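Local coordinates for uncharacterized protein (Legionella pneumophila subsp. pneumophila, PDB 5L0L), which is of unknown function but carries a HIT-like domain, here cut from a longer probable membrane protein, and may therefore bind nucleotides or other phosphorylated ligands, at residues H8-G13 and E122-L127; R54-N57 and T62-S65; F67-P70 and S74-R77; D81-M86 and L129-R134; M139-I142 and P146-G149. All coordinates share one frame; numbering follows the deposited sequence.

Contact 1 of 5, residues H8-G13 and E122-L127; sequences HEYSPG and EEPSML
Tyr10 reaches across to Pro124 and lays one face of its ring against the proline. Pro124 CB stands over that face, 3.9 Å from the centroid of the Tyr10 ring and 27° off its normal, a CH-pi contact displaced toward the hydroxyl end of the ring, where CB comes within 3.5 Å of Tyr10 CZ. The pyrrolidine lies nearly flat over the ring, with N, CA, CB and CD at similar heights, CD approaching Tyr10 CE2 at 3.6 Å, and the puckered CG tipped away. Beyond the ring, Tyr10 OH passes 3.3 Å from Pro124 CA. With CG opposite the carbonyl carbon (chi1 -57°), the tyrosine projects from its loop into the interior, and His8 covers the other face with ND1 above the ring centre. The ring is thus held between an imidazole and a proline. Its hydroxyl is bonded to Ser120 O and Asn68 ND2, which should fix the ring's position along its long axis. Phe67 meets Tyr10 edge-to-face and also touches Pro124. This is a proline-aromatic CH-pi contact in a small buried cluster, tying the N-terminal loop to the loop that leads into strand 128-134 of the HIT-like domain.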
# COMPACT_ATOMS: atom_id res chain seq x y z
N HIS A 8 7.06 -26.15 -2.83
CA HIS A 8 6.04 -26.90 -2.10
C HIS A 8 4.74 -27.06 -2.90
O HIS A 8 4.36 -26.19 -3.68
CB HIS A 8 5.73 -26.21 -0.76
CG HIS A 8 4.88 -27.04 0.15
ND1 HIS A 8 3.51 -26.88 0.24
CD2 HIS A 8 5.19 -28.06 0.98
CE1 HIS A 8 3.02 -27.75 1.11
NE2 HIS A 8 4.02 -28.48 1.57
N GLU A 9 4.07 -28.20 -2.69
CA GLU A 9 2.84 -28.59 -3.37
C GLU A 9 1.66 -28.41 -2.39
O GLU A 9 1.63 -29.06 -1.35
CB GLU A 9 2.97 -30.05 -3.83
CG GLU A 9 1.68 -30.83 -4.09
CD GLU A 9 1.11 -30.58 -5.48
OE1 GLU A 9 0.88 -29.40 -5.82
OE2 GLU A 9 0.87 -31.58 -6.21
N TYR A 10 0.73 -27.51 -2.71
CA TYR A 10 -0.45 -27.25 -1.86
C TYR A 10 -1.67 -28.00 -2.42
O TYR A 10 -1.85 -28.06 -3.64
CB TYR A 10 -0.73 -25.73 -1.79
CG TYR A 10 0.45 -24.89 -1.29
CD1 TYR A 10 1.44 -24.44 -2.17
CD2 TYR A 10 0.59 -24.58 0.08
CE1 TYR A 10 2.52 -23.69 -1.72
CE2 TYR A 10 1.67 -23.83 0.54
CZ TYR A 10 2.63 -23.39 -0.36
OH TYR A 10 3.70 -22.66 0.08
N SER A 11 -2.50 -28.56 -1.54
CA SER A 11 -3.74 -29.24 -1.97
C SER A 11 -4.67 -28.30 -2.74
O SER A 11 -4.70 -27.11 -2.46
CB SER A 11 -4.52 -29.79 -0.78
OG SER A 11 -3.78 -30.80 -0.12
N PRO A 12 -5.47 -28.84 -3.69
CA PRO A 12 -6.44 -27.98 -4.40
C PRO A 12 -7.54 -27.39 -3.47
O PRO A 12 -8.05 -26.30 -3.74
CB PRO A 12 -7.03 -28.90 -5.47
CG PRO A 12 -6.80 -30.30 -4.97
CD PRO A 12 -5.57 -30.26 -4.11
N GLY A 13 -7.86 -28.11 -2.39
CA GLY A 13 -8.77 -27.62 -1.33
C GLY A 13 -8.17 -26.72 -0.25
O GLY A 13 -8.90 -26.25 0.63
N GLU A 122 2.20 -23.79 5.56
CA GLU A 122 0.81 -23.41 5.91
C GLU A 122 0.21 -22.36 4.99
O GLU A 122 -1.00 -22.30 4.81
CB GLU A 122 0.73 -22.85 7.34
CG GLU A 122 1.38 -23.70 8.42
CD GLU A 122 2.75 -23.18 8.84
OE1 GLU A 122 2.81 -22.50 9.90
OE2 GLU A 122 3.76 -23.43 8.12
N GLU A 123 1.06 -21.51 4.40
CA GLU A 123 0.59 -20.39 3.62
C GLU A 123 1.55 -20.08 2.45
O GLU A 123 2.71 -19.71 2.69
CB GLU A 123 0.45 -19.19 4.58
CG GLU A 123 -0.03 -17.90 3.94
CD GLU A 123 -0.39 -16.82 4.96
OE1 GLU A 123 -0.57 -17.14 6.17
OE2 GLU A 123 -0.49 -15.65 4.56
N PRO A 124 1.08 -20.24 1.21
CA PRO A 124 1.97 -19.82 0.11
C PRO A 124 2.13 -18.30 0.13
O PRO A 124 1.25 -17.59 0.64
CB PRO A 124 1.21 -20.25 -1.14
CG PRO A 124 -0.22 -20.34 -0.73
CD PRO A 124 -0.20 -20.77 0.71
N SER A 125 3.27 -17.83 -0.38
CA SER A 125 3.42 -16.43 -0.69
C SER A 125 2.67 -16.15 -1.99
O SER A 125 2.91 -16.79 -3.02
CB SER A 125 4.90 -16.06 -0.80
OG SER A 125 5.08 -14.74 -1.30
N MSE A 126 1.72 -15.20 -1.91
CA MSE A 126 0.92 -14.77 -3.04
C MSE A 126 1.09 -13.29 -3.19
O MSE A 126 1.34 -12.58 -2.19
CB MSE A 126 -0.56 -15.02 -2.76
CG MSE A 126 -0.88 -16.48 -2.54
SE MSE A 126 -2.78 -16.53 -1.94
CE MSE A 126 -2.37 -16.76 -0.06
N LEU A 127 0.97 -12.77 -4.40
CA LEU A 127 0.99 -11.31 -4.60
C LEU A 127 -0.38 -10.78 -4.15
O LEU A 127 -1.40 -11.13 -4.71
CB LEU A 127 1.25 -10.94 -6.04
CG LEU A 127 1.21 -9.46 -6.42
CD1 LEU A 127 2.29 -8.68 -5.69
CD2 LEU A 127 1.32 -9.31 -7.93

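Contact 2 of 5, residues R54-N57 and T62-S65; sequences RYLN and TLSS
A single water sits between Arg54, Leu56 and Leu63, taking a hydrogen bond from Arg54 NH2 at 2.9 Å. It lies 2.7 Å from Leu56 O and 2.8 Å from Leu63 O, both at hydrogen-bonding geometry, although the acceptors in reach outnumber its two protons and the two carbonyls may share it with others. It bridges the end of strand 51-58 to the turn that follows, at a classic beta bulge where Leu56 and Asn57 both face His36 of the neighbouring strand. Leu56 O, at the bulge, faces the water. Arg54 bends forward along its own strand at chi2 (-91°) and presents its guanidinium edge to the water. Its NE bonds to Tyr55 O at 3.0 Å, coming from well above the carbonyl plane, and NH2 also donates to Ser16 O, so several acceptors fix the rotation of the group, with Leu56 CD2 over one of its faces. Leu63 supplies the apolar half of the contact, its two methyls dividing the work. CD2 packs 3.8 Å from Leu56 CB and also borders the Asn57 amide, while CD1 meets Arg54 NH2 at 4.0 Å, the two side chains crossing at about a right angle. The turn itself is stiffened at Thr62, whose OG1 accepts from Ser65 N in an ST motif, and Ser65 OG returns a bond of 2.7 Å to Thr62 O, tilted 18° from the carbonyl plane.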
# COMPACT_ATOMS: atom_id res chain seq x y z
N ARG A 54 -5.99 -9.98 -4.34
CA ARG A 54 -5.03 -11.04 -4.57
C ARG A 54 -4.88 -11.37 -6.06
O ARG A 54 -5.86 -11.45 -6.80
CB ARG A 54 -5.42 -12.28 -3.76
CG ARG A 54 -4.62 -13.54 -4.05
CD ARG A 54 -5.29 -14.35 -5.12
NE ARG A 54 -4.65 -15.66 -5.35
CZ ARG A 54 -5.00 -16.82 -4.77
NH1 ARG A 54 -6.00 -16.90 -3.89
NH2 ARG A 54 -4.35 -17.91 -5.10
N TYR A 55 -3.63 -11.56 -6.47
CA TYR A 55 -3.35 -11.94 -7.85
C TYR A 55 -3.56 -13.44 -7.96
O TYR A 55 -2.90 -14.21 -7.26
CB TYR A 55 -1.89 -11.61 -8.16
CG TYR A 55 -1.38 -12.08 -9.50
CD1 TYR A 55 -2.10 -11.86 -10.66
CD2 TYR A 55 -0.13 -12.71 -9.59
CE1 TYR A 55 -1.61 -12.30 -11.90
CE2 TYR A 55 0.36 -13.14 -10.83
CZ TYR A 55 -0.40 -12.95 -11.97
OH TYR A 55 0.11 -13.36 -13.22
N LEU A 56 -4.47 -13.84 -8.84
CA LEU A 56 -4.79 -15.25 -9.06
C LEU A 56 -3.81 -15.89 -10.05
O LEU A 56 -3.13 -16.85 -9.71
CB LEU A 56 -6.23 -15.39 -9.60
CG LEU A 56 -7.35 -14.91 -8.69
CD1 LEU A 56 -8.66 -14.70 -9.46
CD2 LEU A 56 -7.53 -15.92 -7.56
N ASN A 57 -3.76 -15.35 -11.25
CA ASN A 57 -2.99 -15.94 -12.34
C ASN A 57 -3.02 -15.07 -13.58
O ASN A 57 -3.79 -14.10 -13.67
CB ASN A 57 -3.57 -17.33 -12.70
CG ASN A 57 -4.94 -17.24 -13.33
OD1 ASN A 57 -5.87 -16.69 -12.75
ND2 ASN A 57 -5.08 -17.80 -14.51
N THR A 62 -1.98 -21.89 -13.88
CA THR A 62 -2.58 -22.34 -12.64
C THR A 62 -2.41 -21.28 -11.55
O THR A 62 -1.47 -20.46 -11.61
CB THR A 62 -1.91 -23.62 -12.13
OG1 THR A 62 -0.52 -23.35 -11.95
CG2 THR A 62 -2.10 -24.78 -13.12
N LEU A 63 -3.26 -21.35 -10.53
CA LEU A 63 -3.09 -20.47 -9.36
C LEU A 63 -1.77 -20.78 -8.68
O LEU A 63 -1.08 -19.86 -8.27
CB LEU A 63 -4.24 -20.60 -8.36
CG LEU A 63 -5.68 -20.31 -8.82
CD1 LEU A 63 -6.58 -20.07 -7.62
CD2 LEU A 63 -5.77 -19.16 -9.79
N SER A 64 -1.41 -22.07 -8.61
CA SER A 64 -0.12 -22.51 -8.02
C SER A 64 1.10 -21.93 -8.67
O SER A 64 2.08 -21.63 -7.97
CB SER A 64 -0.01 -24.03 -8.05
OG SER A 64 -0.88 -24.52 -7.07
N SER A 65 1.06 -21.73 -9.98
CA SER A 65 2.21 -21.18 -10.68
C SER A 65 2.50 -19.74 -10.23
O SER A 65 3.58 -19.25 -10.48
CB SER A 65 2.04 -21.21 -12.19
OG SER A 65 1.02 -20.31 -12.60
O HOH W 1 -2.40 -17.60 -7.22

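Contact 3 of 5, residues F67-P70 and S74-R77; sequences FNRP and SEQR
Arg69 starts with CG wedged between its backbone N and carbonyl carbon (chi1 63°) and then runs straight to NE; Glu75, with CG opposite its carbonyl carbon (chi1 -69°), extends toward it from the other direction. The two ends meet in a bidentate, end-on salt bridge. Arg69 NH1 donates to Glu75 OE1 at 2.9 Å along a nearly straight line, and Arg69 NH2 to Glu75 OE2 at 2.8 Å. Both oxygens are approached on their syn side, and the guanidinium and carboxylate are nearly coplanar, although OE2 is met from 27° out of the carboxylate plane. Glu75 lies in the first turn of helix 73-92, where its OE1 also accepts from Thr72 N, as the glutamate does in a capping box. The bridge thereby joins the loop before the helix to the helix start. Arg69 NH1 gives a further bond to Pro70 O at 2.8 Å, and NE donates to Ser65 O, so the guanidinium is bonded through all three nitrogens, which fixes its rotation. On the acid, OE2 takes a second bond from Tyr55 OH, whose ring lies beside the arginine. Such a concentration of donors would probably favour the ionised carboxylate. One residue earlier on the helix, Ser74 OG bonds to Glu202 of the second subunit.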
# COMPACT_ATOMS: atom_id res chain seq x y z
N PHE A 67 2.42 -18.81 -6.98
CA PHE A 67 2.91 -18.88 -5.61
C PHE A 67 4.41 -18.89 -5.55
O PHE A 67 5.08 -19.39 -6.47
CB PHE A 67 2.45 -20.15 -4.88
CG PHE A 67 0.97 -20.32 -4.71
CD1 PHE A 67 0.08 -19.23 -4.73
CD2 PHE A 67 0.45 -21.60 -4.48
CE1 PHE A 67 -1.29 -19.44 -4.56
CE2 PHE A 67 -0.91 -21.80 -4.31
CZ PHE A 67 -1.78 -20.71 -4.33
N ASN A 68 4.96 -18.33 -4.48
CA ASN A 68 6.38 -18.53 -4.13
C ASN A 68 7.36 -18.22 -5.26
O ASN A 68 8.21 -19.04 -5.62
CB ASN A 68 6.57 -19.97 -3.60
CG ASN A 68 5.68 -20.28 -2.39
OD1 ASN A 68 5.22 -19.39 -1.69
ND2 ASN A 68 5.44 -21.55 -2.15
N ARG A 69 7.25 -17.01 -5.80
CA ARG A 69 8.15 -16.61 -6.86
C ARG A 69 8.20 -15.09 -6.93
O ARG A 69 7.28 -14.42 -6.41
CB ARG A 69 7.70 -17.20 -8.19
CG ARG A 69 6.33 -16.77 -8.71
CD ARG A 69 6.23 -17.04 -10.21
NE ARG A 69 4.92 -16.77 -10.80
CZ ARG A 69 4.50 -15.58 -11.23
NH1 ARG A 69 5.26 -14.48 -11.10
NH2 ARG A 69 3.30 -15.48 -11.82
N PRO A 70 9.22 -14.56 -7.60
CA PRO A 70 9.17 -13.15 -7.93
C PRO A 70 7.98 -12.81 -8.81
O PRO A 70 7.57 -13.63 -9.68
CB PRO A 70 10.48 -12.91 -8.73
CG PRO A 70 11.40 -14.02 -8.31
CD PRO A 70 10.48 -15.19 -8.10
N SER A 74 4.47 -6.10 -14.47
CA SER A 74 3.07 -6.09 -14.93
C SER A 74 2.11 -6.65 -13.87
O SER A 74 0.99 -6.14 -13.72
CB SER A 74 2.86 -6.92 -16.18
OG SER A 74 3.80 -6.52 -17.15
N GLU A 75 2.53 -7.70 -13.19
CA GLU A 75 1.72 -8.32 -12.14
C GLU A 75 1.51 -7.35 -10.99
O GLU A 75 0.38 -7.18 -10.51
CB GLU A 75 2.36 -9.66 -11.68
CG GLU A 75 2.28 -10.75 -12.75
CD GLU A 75 3.13 -11.99 -12.51
OE1 GLU A 75 4.13 -11.93 -11.75
OE2 GLU A 75 2.79 -13.03 -13.08
N GLN A 76 2.59 -6.72 -10.54
CA GLN A 76 2.50 -5.71 -9.49
C GLN A 76 1.66 -4.51 -9.91
O GLN A 76 0.83 -3.97 -9.14
CB GLN A 76 3.91 -5.26 -9.07
CG GLN A 76 3.92 -4.15 -8.01
CD GLN A 76 3.53 -4.67 -6.63
OE1 GLN A 76 2.38 -4.47 -6.14
NE2 GLN A 76 4.44 -5.37 -6.03
N ARG A 77 1.87 -4.06 -11.15
CA ARG A 77 1.14 -2.92 -11.65
C ARG A 77 -0.37 -3.20 -11.67
O ARG A 77 -1.17 -2.33 -11.34
CB ARG A 77 1.62 -2.54 -13.04
CG ARG A 77 1.15 -1.15 -13.40
CD ARG A 77 1.35 -0.86 -14.85
NE ARG A 77 1.02 0.54 -15.08
CZ ARG A 77 0.96 1.10 -16.28
NH1 ARG A 77 0.67 2.40 -16.38
NH2 ARG A 77 1.20 0.37 -17.35

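Contact 4 of 5, residues D81-M86 and L129-R134; sequences DVASLM and LHMWGR. With SO4 (sulfate ion), chain C.
Met131, built as selenomethionine, pushes from strand 128-134 into a shallow hollow on helix 73-92 formed between Ala83 and Met86. Its chain leaves the strand extended through chi1 and chi2 and kinks only at the selenium (chi3 -63°), which turns the terminal methyl along the helix surface. CE lands 3.6 Å from Ala83 CB and 3.3 Å from Ala83 O, the small alanine giving the floor of the hollow. The selenium rests against the next turn, 3.8 Å from Met86 CB, while the rest of the Met86 side chain bends off toward Ile51 and Ile53. Two residues earlier, on the same face of the strand, Leu129 supplies a second, lesser bump, with CD2 4.1 Å from Ala83 CB. Segments 81-86 and 129-134 run almost parallel, 12° apart, with axes 10.2 Å from one another, the helix lying along one face of the sheet. Ala83 and Ser84 also touch Asn80 of the second subunit. His130 leaves the strand on the face away from the helix, and its NE2 donates to O3 of a sulfate ion, probably from the crystallisation liquor, at 2.9 Å. His128 NE2 and the backbone N of Gly103 and Asn105 also hold it. The apolar face thus packs on the helix, whereas the opposite one gathers donors around an anion, consistent with the phosphate-binding histidine motif of HIT proteins, with Trp132 where the third histidine would stand.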
# COMPACT_ATOMS: atom_id res chain seq x y z
N ASP A 81 -3.38 -1.31 -9.82
CA ASP A 81 -4.53 -0.75 -10.55
C ASP A 81 -5.85 -1.19 -9.90
O ASP A 81 -6.78 -0.38 -9.75
CB ASP A 81 -4.53 -1.19 -12.03
CG ASP A 81 -3.50 -0.46 -12.88
OD1 ASP A 81 -2.90 0.56 -12.47
OD2 ASP A 81 -3.30 -0.93 -14.05
N VAL A 82 -5.96 -2.47 -9.59
CA VAL A 82 -7.16 -2.99 -8.92
C VAL A 82 -7.34 -2.29 -7.55
O VAL A 82 -8.47 -1.90 -7.16
CB VAL A 82 -7.13 -4.51 -8.77
CG1 VAL A 82 -8.33 -5.00 -7.97
CG2 VAL A 82 -7.13 -5.18 -10.14
N ALA A 83 -6.22 -2.09 -6.83
CA ALA A 83 -6.25 -1.28 -5.61
C ALA A 83 -6.79 0.14 -5.86
O ALA A 83 -7.67 0.60 -5.13
CB ALA A 83 -4.89 -1.27 -4.90
N SER A 84 -6.31 0.81 -6.90
CA SER A 84 -6.79 2.16 -7.23
C SER A 84 -8.31 2.18 -7.44
O SER A 84 -8.99 3.08 -6.93
CB SER A 84 -6.09 2.68 -8.48
OG SER A 84 -4.69 2.79 -8.24
N LEU A 85 -8.82 1.18 -8.15
CA LEU A 85 -10.28 1.01 -8.35
C LEU A 85 -11.00 0.87 -7.00
O LEU A 85 -11.94 1.59 -6.70
CB LEU A 85 -10.57 -0.21 -9.23
CG LEU A 85 -12.03 -0.68 -9.32
CD1 LEU A 85 -12.89 0.43 -9.83
CD2 LEU A 85 -12.17 -1.93 -10.19
N MSE A 86 -10.53 -0.07 -6.18
CA MSE A 86 -11.20 -0.35 -4.91
C MSE A 86 -11.17 0.80 -3.95
O MSE A 86 -12.08 0.91 -3.12
CB MSE A 86 -10.70 -1.63 -4.22
CG MSE A 86 -10.94 -2.90 -5.02
SE MSE A 86 -12.83 -3.16 -5.52
CE MSE A 86 -13.61 -3.07 -3.75
N LEU A 129 -2.55 -7.60 -1.41
CA LEU A 129 -2.49 -6.50 -0.48
C LEU A 129 -3.81 -6.38 0.27
O LEU A 129 -4.82 -6.97 -0.12
CB LEU A 129 -2.09 -5.19 -1.13
CG LEU A 129 -2.94 -4.52 -2.20
CD1 LEU A 129 -4.16 -3.82 -1.63
CD2 LEU A 129 -2.09 -3.52 -2.97
N HIS A 130 -3.75 -5.62 1.35
CA HIS A 130 -4.88 -5.41 2.28
C HIS A 130 -5.33 -3.98 2.12
O HIS A 130 -4.52 -3.08 1.97
CB HIS A 130 -4.41 -5.59 3.72
CG HIS A 130 -3.80 -6.92 3.97
ND1 HIS A 130 -4.56 -8.04 4.23
CD2 HIS A 130 -2.51 -7.34 3.92
CE1 HIS A 130 -3.76 -9.09 4.33
NE2 HIS A 130 -2.50 -8.68 4.20
N MSE A 131 -6.64 -3.76 2.22
CA MSE A 131 -7.21 -2.41 2.16
C MSE A 131 -8.35 -2.34 3.17
O MSE A 131 -9.02 -3.36 3.44
CB MSE A 131 -7.68 -2.10 0.73
CG MSE A 131 -8.25 -0.71 0.62
SE MSE A 131 -8.77 -0.25 -1.24
CE MSE A 131 -7.00 -0.36 -2.07
N TRP A 132 -8.53 -1.17 3.78
CA TRP A 132 -9.57 -1.00 4.80
C TRP A 132 -9.90 0.47 4.92
O TRP A 132 -9.24 1.33 4.28
CB TRP A 132 -9.10 -1.58 6.16
CG TRP A 132 -7.87 -0.89 6.67
CD1 TRP A 132 -7.82 0.13 7.57
CD2 TRP A 132 -6.51 -1.15 6.29
NE1 TRP A 132 -6.52 0.55 7.75
CE2 TRP A 132 -5.70 -0.23 6.99
CE3 TRP A 132 -5.89 -2.07 5.43
CZ2 TRP A 132 -4.30 -0.21 6.88
CZ3 TRP A 132 -4.52 -2.01 5.27
CH2 TRP A 132 -3.74 -1.09 5.98
N GLY A 133 -10.93 0.76 5.69
CA GLY A 133 -11.41 2.14 5.89
C GLY A 133 -11.20 2.60 7.32
O GLY A 133 -11.24 1.78 8.27
N ARG A 134 -11.00 3.91 7.48
CA ARG A 134 -10.92 4.58 8.76
C ARG A 134 -12.03 5.62 8.92
O ARG A 134 -12.45 6.30 7.97
CB ARG A 134 -9.53 5.24 8.98
CG ARG A 134 -8.34 4.31 8.76
CD ARG A 134 -8.32 3.14 9.76
NE ARG A 134 -8.18 3.59 11.14
CZ ARG A 134 -7.02 3.95 11.71
NH1 ARG A 134 -7.03 4.37 12.95
NH2 ARG A 134 -5.85 3.89 11.05
S SO4 C . 0.06 -10.76 5.18
O1 SO4 C . -0.99 -11.62 4.55
O2 SO4 C . 1.15 -11.71 5.40
O3 SO4 C . 0.22 -9.74 4.15
O4 SO4 C . -0.71 -10.42 6.38

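Contact 5 of 5, residues M139-I142 and P146-G149; sequences MEYI and PLRG
An inverse gamma turn centred on Glu140 begins a surface loop that folds back on itself beyond strand 128-134, and Pro146 and Leu147 close it from the other side. Met139 O is the hinge. It accepts a weak bond from Tyr141 N at 3.2 Å, which makes the turn, and a sounder one from Leu147 N at 3.1 Å, with an N-H...O angle of 152°. Glu140 and Pro146 lie alongside each other and point the same way: Glu140 CG packs 3.6 Å from Pro146 N, and the extended side chain puts OE2 3.4 Å from Pro146 CD. On the far side of the hinge, Tyr141 offers the edge of its ring to Leu147. CD1 meets Leu147 CB at 3.9 Å, and CE1 meets Leu147 CD2 at 3.9 Å, the two side chains crossing at a slant. The leucine reaches there because its CG stands opposite its own backbone N (chi1 -177°). Tyr141 OH bonds to Asp136 N, which fixes the outer end of the ring, and Arg148, with Pro146 CG over one face of its guanidinium, pairs with Glu178 of helix 176-194. Lys2 of the second subunit packs on Met139 and Tyr141. Buried Leu147 turns inward while Glu140 and Pro146 remain near the surface, in a loop whose two limbs are joined here by the Leu147 to Met139 backbone bond, linking the HIT-motif strand to later helices.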
# COMPACT_ATOMS: atom_id res chain seq x y z
N MSE A 139 -19.51 3.96 14.16
CA MSE A 139 -20.51 4.29 13.15
C MSE A 139 -20.75 3.11 12.22
O MSE A 139 -19.80 2.49 11.75
CB MSE A 139 -20.03 5.53 12.39
CG MSE A 139 -20.78 5.85 11.12
SE MSE A 139 -22.58 6.50 11.53
CE MSE A 139 -22.56 8.20 10.53
N GLU A 140 -22.03 2.82 11.95
CA GLU A 140 -22.40 1.78 10.97
C GLU A 140 -22.48 2.40 9.59
O GLU A 140 -23.57 2.73 9.11
CB GLU A 140 -23.68 1.05 11.42
CG GLU A 140 -23.47 0.42 12.82
CD GLU A 140 -24.57 -0.56 13.24
OE1 GLU A 140 -25.70 -0.47 12.72
OE2 GLU A 140 -24.28 -1.41 14.12
N TYR A 141 -21.33 2.55 8.95
CA TYR A 141 -21.23 3.12 7.60
C TYR A 141 -22.03 2.25 6.61
O TYR A 141 -22.62 2.76 5.64
CB TYR A 141 -19.78 3.30 7.15
CG TYR A 141 -19.03 4.37 7.91
CD1 TYR A 141 -18.35 4.07 9.08
CD2 TYR A 141 -18.98 5.68 7.44
CE1 TYR A 141 -17.65 5.06 9.78
CE2 TYR A 141 -18.30 6.68 8.15
CZ TYR A 141 -17.64 6.37 9.31
OH TYR A 141 -16.96 7.36 9.98
N ILE A 142 -22.05 0.95 6.87
CA ILE A 142 -22.99 0.02 6.25
C ILE A 142 -23.96 -0.38 7.36
O ILE A 142 -23.51 -0.78 8.43
CB ILE A 142 -22.23 -1.18 5.70
CG1 ILE A 142 -21.30 -0.73 4.56
CG2 ILE A 142 -23.18 -2.26 5.25
CD1 ILE A 142 -20.33 -1.79 4.09
N PRO A 146 -20.85 -1.98 12.40
CA PRO A 146 -19.94 -0.93 12.87
C PRO A 146 -18.60 -1.09 12.15
O PRO A 146 -18.17 -2.22 11.89
CB PRO A 146 -19.75 -1.23 14.37
CG PRO A 146 -20.75 -2.25 14.69
CD PRO A 146 -21.25 -2.91 13.47
N LEU A 147 -17.97 0.02 11.84
CA LEU A 147 -16.69 -0.01 11.17
C LEU A 147 -15.63 -0.79 11.96
O LEU A 147 -14.95 -1.64 11.40
CB LEU A 147 -16.20 1.43 10.91
CG LEU A 147 -14.87 1.54 10.14
CD1 LEU A 147 -15.04 1.05 8.71
CD2 LEU A 147 -14.35 2.98 10.18
N ARG A 148 -15.55 -0.50 13.26
CA ARG A 148 -14.54 -1.04 14.15
C ARG A 148 -13.14 -0.58 13.74
O ARG A 148 -12.98 0.26 12.84
CB ARG A 148 -14.63 -2.58 14.24
CG ARG A 148 -16.01 -3.06 14.67
CD ARG A 148 -16.11 -4.53 14.33
NE ARG A 148 -17.32 -5.12 14.84
CZ ARG A 148 -18.38 -5.50 14.13
NH1 ARG A 148 -18.48 -5.39 12.82
NH2 ARG A 148 -19.40 -5.99 14.81
N GLY A 149 -12.11 -1.08 14.42
CA GLY A 149 -10.75 -0.60 14.21
C GLY A 149 -10.47 0.57 15.16
O GLY A 149 -11.38 1.05 15.85

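Overall arrangement
Contacts 1, 2 and 3 form one group on one side of the molecule, their centres about 9 to 15 Å apart. Contacts 2 and 3 follow each other from strand 51-58 into helix 73-92, both within the span bracketed by contact 1, and Asn68 joins contacts 1 and 3. Contact 4 uses the same helix farther along, packing it on strand 128-134, the sheet neighbour of strand 51-58. Contact 5 comes last, about 32 Å from contacts 1 and 2 between centres, and meets contact 4 where Leu147 touches the strand end. Together they run from the N-terminal loop through the HIT-related sheet and helix to the loop beyond strand 128-134; contacts 3 to 5 also touch the second subunit.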